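Local coordinates for protein trehalose monomycolate exporter MmpL3 (Mycobacterium tuberculosis, PDB 7NVH) that exports trehalose monomycolate, a mycolic acid carrier for the cell envelope, across the mycobacterial inner membrane as a transporter of the RND superfamily, at residues His37-Phe43 / Pro232-Phe236; Gln304-Leu310 / Pro625-Leu629. All coordinates share one frame; numbering follows the deposited sequence.

Interaction 1 (His37-Phe43 / Pro232-Phe236). With AV0 (Lauryl Maltose Neopentyl Glycol), chain B.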
loop_
_atom_site.group_PDB
_atom_site.type_symbol
_atom_site.label_atom_id
_atom_site.label_comp_id
_atom_site.label_asym_id
_atom_site.label_seq_id
_atom_site.Cartn_x
_atom_site.Cartn_y
_atom_site.Cartn_z
ATOM N N HIS A 37 -13.278 11.128 5.006
ATOM C CA HIS A 37 -13.911 9.862 5.355
ATOM C C HIS A 37 -12.955 8.678 5.366
ATOM O O HIS A 37 -13.394 7.554 5.625
ATOM C CB HIS A 37 -15.067 9.576 4.394
ATOM C CG HIS A 37 -16.226 10.508 4.554
ATOM N ND1 HIS A 37 -16.218 11.795 4.064
ATOM C CD2 HIS A 37 -17.430 10.340 5.150
ATOM C CE1 HIS A 37 -17.366 12.381 4.352
ATOM N NE2 HIS A 37 -18.119 11.520 5.010
ATOM N N VAL A 38 -11.674 8.887 5.095
ATOM C CA VAL A 38 -10.712 7.793 5.136
ATOM C C VAL A 38 -10.374 7.471 6.582
ATOM O O VAL A 38 -10.179 8.367 7.411
ATOM C CB VAL A 38 -9.453 8.141 4.325
ATOM C CG1 VAL A 38 -9.764 8.133 2.843
ATOM C CG2 VAL A 38 -8.918 9.492 4.735
ATOM N N THR A 39 -10.317 6.181 6.893
ATOM C CA THR A 39 -10.026 5.701 8.234
ATOM C C THR A 39 -8.600 5.172 8.313
ATOM O O THR A 39 -7.920 4.981 7.304
ATOM C CB THR A 39 -11.017 4.608 8.640
ATOM O OG1 THR A 39 -10.839 4.292 10.025
ATOM C CG2 THR A 39 -10.788 3.358 7.815
ATOM N N GLN A 40 -8.146 4.936 9.543
ATOM C CA GLN A 40 -6.822 4.379 9.785
ATOM C C GLN A 40 -6.879 2.974 10.366
ATOM O O GLN A 40 -5.836 2.427 10.741
ATOM C CB GLN A 40 -6.017 5.290 10.715
ATOM C CG GLN A 40 -6.682 5.553 12.049
ATOM C CD GLN A 40 -5.856 6.462 12.929
ATOM O OE1 GLN A 40 -5.070 7.269 12.438
ATOM N NE2 GLN A 40 -6.025 6.334 14.238
ATOM N N SER A 41 -8.061 2.376 10.449
ATOM C CA SER A 41 -8.224 1.035 10.981
ATOM C C SER A 41 -8.370 0.032 9.845
ATOM O O SER A 41 -8.886 0.353 8.772
ATOM C CB SER A 41 -9.444 0.958 11.900
ATOM O OG SER A 41 -10.646 1.039 11.156
ATOM N N GLY A 42 -7.905 -1.188 10.091
ATOM C CA GLY A 42 -7.986 -2.234 9.092
ATOM C C GLY A 42 -6.725 -3.059 8.969
ATOM O O GLY A 42 -6.627 -3.926 8.097
ATOM N N PHE A 43 -5.747 -2.802 9.837
ATOM C CA PHE A 43 -4.504 -3.563 9.813
ATOM C C PHE A 43 -4.592 -4.872 10.576
ATOM O O PHE A 43 -3.604 -5.614 10.603
ATOM C CB PHE A 43 -3.362 -2.725 10.385
ATOM C CG PHE A 43 -2.756 -1.781 9.401
ATOM C CD1 PHE A 43 -1.966 -2.251 8.370
ATOM C CD2 PHE A 43 -2.972 -0.421 9.505
ATOM C CE1 PHE A 43 -1.407 -1.385 7.460
ATOM C CE2 PHE A 43 -2.414 0.450 8.600
ATOM C CZ PHE A 43 -1.632 -0.033 7.574
ATOM N N PRO A 232 -15.413 0.922 5.330
ATOM C CA PRO A 232 -14.258 1.763 5.645
ATOM C C PRO A 232 -13.219 1.759 4.537
ATOM O O PRO A 232 -12.933 0.739 3.909
ATOM C CB PRO A 232 -13.706 1.109 6.919
ATOM C CG PRO A 232 -14.029 -0.331 6.748
ATOM C CD PRO A 232 -15.315 -0.407 5.958
ATOM N N VAL A 233 -12.651 2.938 4.305
ATOM C CA VAL A 233 -11.608 3.138 3.308
ATOM C C VAL A 233 -10.366 3.630 4.035
ATOM O O VAL A 233 -10.433 4.601 4.797
ATOM C CB VAL A 233 -12.043 4.131 2.218
ATOM C CG1 VAL A 233 -10.833 4.713 1.513
ATOM C CG2 VAL A 233 -12.960 3.449 1.223
ATOM N N HIS A 234 -9.241 2.962 3.807
ATOM C CA HIS A 234 -8.027 3.287 4.535
ATOM C C HIS A 234 -7.387 4.564 3.999
ATOM O O HIS A 234 -7.708 5.049 2.912
ATOM C CB HIS A 234 -7.032 2.133 4.458
ATOM C CG HIS A 234 -6.045 2.119 5.580
ATOM N ND1 HIS A 234 -4.793 2.682 5.477
ATOM C CD2 HIS A 234 -6.131 1.623 6.836
ATOM C CE1 HIS A 234 -4.147 2.528 6.617
ATOM N NE2 HIS A 234 -4.938 1.890 7.460
ATOM N N TYR A 235 -6.465 5.111 4.795
ATOM C CA TYR A 235 -5.728 6.299 4.381
ATOM C C TYR A 235 -4.858 6.012 3.166
ATOM O O TYR A 235 -4.698 6.870 2.290
ATOM C CB TYR A 235 -4.871 6.813 5.536
ATOM C CG TYR A 235 -5.536 7.864 6.388
ATOM C CD1 TYR A 235 -6.141 7.529 7.590
ATOM C CD2 TYR A 235 -5.548 9.196 6.000
ATOM C CE1 TYR A 235 -6.748 8.487 8.377
ATOM C CE2 TYR A 235 -6.151 10.163 6.783
ATOM C CZ TYR A 235 -6.751 9.802 7.969
ATOM O OH TYR A 235 -7.355 10.756 8.754
ATOM N N PHE A 236 -4.278 4.812 3.099
ATOM C CA PHE A 236 -3.414 4.434 1.988
ATOM C C PHE A 236 -4.150 4.308 0.665
ATOM O O PHE A 236 -3.499 4.065 -0.357
ATOM C CB PHE A 236 -2.719 3.110 2.286
ATOM C CG PHE A 236 -1.346 3.262 2.849
ATOM C CD1 PHE A 236 -0.242 2.903 2.103
ATOM C CD2 PHE A 236 -1.157 3.764 4.120
ATOM C CE1 PHE A 236 1.026 3.039 2.612
ATOM C CE2 PHE A 236 0.111 3.904 4.639
ATOM C CZ PHE A 236 1.204 3.543 3.883
HETATM C C1 AV0 B . -4.372 1.555 16.418
HETATM O O1 AV0 B . -3.082 1.782 15.965
HETATM C C2 AV0 B . -5.257 1.091 15.278
HETATM O O2 AV0 B . -5.291 2.108 14.276
HETATM C C3 AV0 B . -6.654 0.821 15.748
HETATM O O3 AV0 B . -7.371 0.188 14.652
HETATM C C4 AV0 B . -6.727 -0.055 16.952
HETATM O O4 AV0 B . -8.054 0.092 17.576
HETATM C C5 AV0 B . -5.693 0.274 18.031
HETATM O O5 AV0 B . -4.335 0.531 17.490
HETATM C C6 AV0 B . -5.611 -0.871 18.986
HETATM O O6 AV0 B . -4.268 -1.259 19.127
HETATM C CAA AV0 B . -1.281 6.749 6.116
HETATM C CAB AV0 B . 1.959 7.237 26.266
HETATM O OAI AV0 B . -8.432 -2.321 14.203
HETATM O OAJ AV0 B . 6.772 -0.258 24.428
HETATM O OAL AV0 B . 4.876 -2.157 16.759
HETATM O OAN AV0 B . 3.289 0.035 21.887
HETATM O OAP AV0 B . 1.679 2.018 20.715
HETATM O OAQ AV0 B . -9.834 -4.248 18.344
HETATM O OAR AV0 B . 8.145 -2.693 22.521
HETATM O OAS AV0 B . -11.836 -1.679 16.729
HETATM O OAT AV0 B . 8.790 -2.948 19.721
HETATM O OAU AV0 B . -9.350 -1.594 19.405
HETATM O OAV AV0 B . 6.821 -1.913 18.034
HETATM C CAW AV0 B . -1.554 6.624 7.604
HETATM C CAX AV0 B . 2.569 7.524 24.858
HETATM C CAY AV0 B . -2.476 5.441 7.854
HETATM C CAZ AV0 B . 2.156 6.395 23.872
HETATM C CBA AV0 B . -2.479 5.108 9.347
HETATM C CBB AV0 B . 2.824 6.656 22.503
HETATM C CBC AV0 B . -1.027 4.936 9.832
HETATM C CBD AV0 B . 2.563 5.456 21.538
HETATM C CBE AV0 B . -1.024 4.244 11.233
HETATM C CBF AV0 B . 2.807 5.922 20.088
HETATM C CBG AV0 B . -1.906 5.085 12.250
HETATM C CBH AV0 B . 2.445 4.758 19.089
HETATM C CBI AV0 B . -2.465 4.123 13.365
HETATM C CBJ AV0 B . 1.642 5.346 17.892
HETATM C CBK AV0 B . -1.565 4.231 14.676
HETATM C CBL AV0 B . 1.186 4.188 16.938
HETATM C CBM AV0 B . -9.516 -2.836 14.941
HETATM C CBN AV0 B . 7.419 0.112 23.234
HETATM C CBP AV0 B . 3.711 -2.139 17.552
HETATM C CBQ AV0 B . -0.822 2.855 14.936
HETATM C CBR AV0 B . -0.316 3.855 17.235
HETATM C CBS AV0 B . -2.182 2.120 17.036
HETATM C CBT AV0 B . 0.280 1.373 16.790
HETATM O OBV AV0 B . 0.580 1.356 18.200
HETATM O OBX AV0 B . 2.261 -0.225 17.779
HETATM O OBY AV0 B . -8.170 -2.133 16.832
HETATM O OBZ AV0 B . 6.364 0.228 21.053
HETATM O OCB AV0 B . 4.977 -1.383 20.101
HETATM C CCC AV0 B . -9.059 -3.200 16.321
HETATM C CCD AV0 B . 6.860 -0.697 22.078
HETATM C CCF AV0 B . 3.559 -0.782 18.198
HETATM C CCH AV0 B . 3.291 0.304 20.441
HETATM C CCJ AV0 B . 1.883 0.989 18.527
HETATM C CCL AV0 B . 1.962 0.773 20.043
HETATM C CCM AV0 B . -0.756 2.562 16.487
HETATM C CCN AV0 B . -10.271 -3.451 17.223
HETATM C CCO AV0 B . 7.951 -1.635 21.558
HETATM C CCQ AV0 B . 3.662 -0.944 19.715
HETATM C CCR AV0 B . -8.927 -0.908 17.135
HETATM C CCS AV0 B . 5.974 -0.475 19.811
HETATM C CCT AV0 B . -10.934 -2.234 17.753
HETATM C CCU AV0 B . 7.608 -2.251 20.246
HETATM C CCV AV0 B . -9.990 -1.174 18.190
HETATM C CCW AV0 B . 7.175 -1.249 19.272
#
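Thr39 pairs with His234 where two very short strands, 38-39 and 233-234, run parallel. A backbone hydrogen bond runs from Thr39 N to Val233 O, 2.6 Å long and nearly straight at 165°. The carbonyl oxygen of Thr39 lies over one face of the His234 ring, offset toward its rim. The hydroxyl of Thr39, anti to the backbone N (chi1 -171°), turns away from this pairing to Asp140, while its methyl CG2 lies alongside Pro232 CB; threonine thus gives a hydroxyl to the Asp140 carboxylate and a methyl to the apolar Pro232.

Apolar contacts centre on Val38, whose branches divide the work. CG1 meets Val233 CG1 at 3.8 Å, and CG2 makes a CH-pi contact over the face of the Tyr235 ring, 3.8 Å from its centroid.

Among the aromatic groups, Phe43 CE2 approaches His234 NE2 at 3.1 Å, the two ring planes almost perpendicular (88°). The imidazole is also held at its other nitrogen: ND1 accepts from Phe236 N at 3.2 Å, capping the turn that leads into helix 237-246, a task for which histidine has the right acceptor.

Gln40, Ser41, His234, Tyr235 and Phe236 form part of the pocket holding the bound lauryl maltose neopentyl glycol. Its alkyl carbon CAY sits 3.6 Å from His234 CE1, its chain end CAA touches the Phe236 ring, and its sugar atom O3 comes 3.5 Å from Ser41 CB.

Around this little parallel sheet, helices 139-147 and 166-174 pack on Gln40 and Tyr235, while helix 694-726 meets Phe43 and Phe236.

Interaction 2 (Gln304-Leu310 / Pro625-Leu629)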
loop_
_atom_site.group_PDB
_atom_site.type_symbol
_atom_site.label_atom_id
_atom_site.label_comp_id
_atom_site.label_asym_id
_atom_site.label_seq_id
_atom_site.Cartn_x
_atom_site.Cartn_y
_atom_site.Cartn_z
ATOM N N GLN A 304 -7.844 -8.557 6.460
ATOM C CA GLN A 304 -7.477 -7.203 6.854
ATOM C C GLN A 304 -8.316 -6.185 6.095
ATOM O O GLN A 304 -8.420 -6.243 4.867
ATOM C CB GLN A 304 -5.994 -6.958 6.593
ATOM C CG GLN A 304 -5.076 -7.461 7.687
ATOM C CD GLN A 304 -4.638 -8.890 7.464
ATOM O OE1 GLN A 304 -5.459 -9.773 7.227
ATOM N NE2 GLN A 304 -3.336 -9.126 7.539
ATOM N N GLY A 305 -8.913 -5.244 6.829
ATOM C CA GLY A 305 -9.678 -4.189 6.190
ATOM C C GLY A 305 -8.827 -3.212 5.410
ATOM O O GLY A 305 -9.348 -2.507 4.541
ATOM N N PHE A 306 -7.532 -3.144 5.716
ATOM C CA PHE A 306 -6.612 -2.352 4.909
ATOM C C PHE A 306 -6.528 -2.904 3.493
ATOM O O PHE A 306 -6.744 -2.181 2.513
ATOM C CB PHE A 306 -5.239 -2.342 5.586
ATOM C CG PHE A 306 -4.115 -1.862 4.712
ATOM C CD1 PHE A 306 -3.792 -0.519 4.656
ATOM C CD2 PHE A 306 -3.357 -2.756 3.979
ATOM C CE1 PHE A 306 -2.750 -0.076 3.868
ATOM C CE2 PHE A 306 -2.317 -2.316 3.186
ATOM C CZ PHE A 306 -2.013 -0.976 3.132
ATOM N N LEU A 307 -6.257 -4.204 3.371
ATOM C CA LEU A 307 -6.080 -4.806 2.055
ATOM C C LEU A 307 -7.376 -4.800 1.261
ATOM O O LEU A 307 -7.356 -4.608 0.042
ATOM C CB LEU A 307 -5.540 -6.226 2.203
ATOM C CG LEU A 307 -4.036 -6.283 2.461
ATOM C CD1 LEU A 307 -3.538 -7.707 2.444
ATOM C CD2 LEU A 307 -3.297 -5.448 1.434
ATOM N N LYS A 308 -8.514 -5.008 1.927
ATOM C CA LYS A 308 -9.790 -5.013 1.220
ATOM C C LYS A 308 -10.132 -3.653 0.628
ATOM O O LYS A 308 -10.924 -3.588 -0.317
ATOM C CB LYS A 308 -10.913 -5.467 2.152
ATOM C CG LYS A 308 -11.004 -6.971 2.318
ATOM C CD LYS A 308 -12.195 -7.357 3.172
ATOM C CE LYS A 308 -12.273 -8.862 3.356
ATOM N NZ LYS A 308 -12.676 -9.551 2.102
ATOM N N SER A 309 -9.567 -2.571 1.158
ATOM C CA SER A 309 -9.792 -1.250 0.588
ATOM C C SER A 309 -8.729 -0.885 -0.438
ATOM O O SER A 309 -9.038 -0.248 -1.451
ATOM C CB SER A 309 -9.826 -0.195 1.693
ATOM O OG SER A 309 -8.531 0.023 2.220
ATOM N N LEU A 310 -7.479 -1.281 -0.199
ATOM C CA LEU A 310 -6.438 -1.037 -1.191
ATOM C C LEU A 310 -6.694 -1.812 -2.477
ATOM O O LEU A 310 -6.419 -1.312 -3.573
ATOM C CB LEU A 310 -5.060 -1.366 -0.618
ATOM C CG LEU A 310 -4.384 -0.281 0.225
ATOM C CD1 LEU A 310 -4.118 0.904 -0.661
ATOM C CD2 LEU A 310 -5.202 0.168 1.415
ATOM N N PRO A 625 0.518 -6.670 5.717
ATOM C CA PRO A 625 -0.403 -6.375 4.604
ATOM C C PRO A 625 0.267 -5.689 3.428
ATOM O O PRO A 625 -0.072 -5.968 2.268
ATOM C CB PRO A 625 -1.456 -5.475 5.261
ATOM C CG PRO A 625 -1.439 -5.873 6.683
ATOM C CD PRO A 625 -0.000 -6.135 6.990
ATOM N N VAL A 626 1.220 -4.796 3.695
ATOM C CA VAL A 626 1.888 -4.102 2.603
ATOM C C VAL A 626 2.737 -5.072 1.798
ATOM O O VAL A 626 2.958 -4.864 0.604
ATOM C CB VAL A 626 2.717 -2.926 3.145
ATOM C CG1 VAL A 626 3.412 -2.197 2.011
ATOM C CG2 VAL A 626 1.826 -1.986 3.904
ATOM N N ILE A 627 3.214 -6.151 2.420
ATOM C CA ILE A 627 3.931 -7.173 1.664
ATOM C C ILE A 627 3.005 -7.831 0.651
ATOM O O ILE A 627 3.387 -8.059 -0.503
ATOM C CB ILE A 627 4.558 -8.204 2.619
ATOM C CG1 ILE A 627 5.566 -7.516 3.536
ATOM C CG2 ILE A 627 5.225 -9.319 1.837
ATOM C CD1 ILE A 627 6.588 -6.691 2.795
ATOM N N GLY A 628 1.776 -8.146 1.062
ATOM C CA GLY A 628 0.813 -8.687 0.118
ATOM C C GLY A 628 0.469 -7.706 -0.986
ATOM O O GLY A 628 0.347 -8.086 -2.155
ATOM N N LEU A 629 0.310 -6.429 -0.630
ATOM C CA LEU A 629 0.050 -5.411 -1.644
ATOM C C LEU A 629 1.203 -5.313 -2.633
ATOM O O LEU A 629 0.984 -5.196 -3.844
ATOM C CB LEU A 629 -0.200 -4.060 -0.977
ATOM C CG LEU A 629 -0.647 -2.921 -1.893
ATOM C CD1 LEU A 629 -1.754 -3.381 -2.825
ATOM C CD2 LEU A 629 -1.094 -1.722 -1.074
#
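Phe306 meets Pro625 with ring atoms CD2 and CE2, CD2 reaching Pro625 CB at 3.6 Å. With CG anti to the backbone N (chi1 165°), the ring extends from its own helix toward the other, and its far end, CZ, comes 4.0 Å from Val626 CG2. A phenylalanine is long enough to bridge helix segments whose axes approach to 9.9 Å. Within its own segment, Leu310 CD2 lies over one face of the ring, towards the rim.

Leu307 takes the neighbouring position on Pro625. Its branched end crosses the proline at about a right angle, with CG 3.9 Å from Pro625 CB and CD2 3.4 Å from Pro625 O. That carbonyl is already bonded within the helix, accepting from Leu629 N, so its polar demand is at least partly met there although a leucine methyl lies against it. One turn further on, Leu629 CD2 meets Leu310 CG at 3.8 Å, a leucine pair that continues the apolar seam. At the start of the seam Gln304, bent at chi2, brings its amide end beside Pro625 CG; the compact proline ring thus sits among Gln304, Phe306 and Leu307.

No hydrogen bond joins the segments. On the 304-310 side, the first turn is tied internally: Ser309 OG donates to Phe306 O at 2.9 Å, and the same oxygen also accepts from Ser309 N and Leu310 N.

Segments 305-310 and 625-629 run in the same general direction, crossing at -26°. This apolar packing joins helices 305-336 and 624-654 of the two MMPL family regions, as expected for the helical core of an RND-type permease.

Interactions 1 and 2 lie side by side, their centres about 10 Å apart; both segments of interaction 1 precede both of interaction 2 in the sequence. They touch directly, with a probable hydrogen bond from Phe306 N to Gly42 O, 2.7 Å, and with the Phe306 ring stacked on Phe43 and edge-to-face with His234. The short parallel sheet of interaction 1, lying against the detergent, is thereby joined to the start of helix 305-336, which in interaction 2 packs on helix 624-654. Helix 694-726 borders both, so the detergent pocket lies next to the place where helices of the two MMPL family regions pack together.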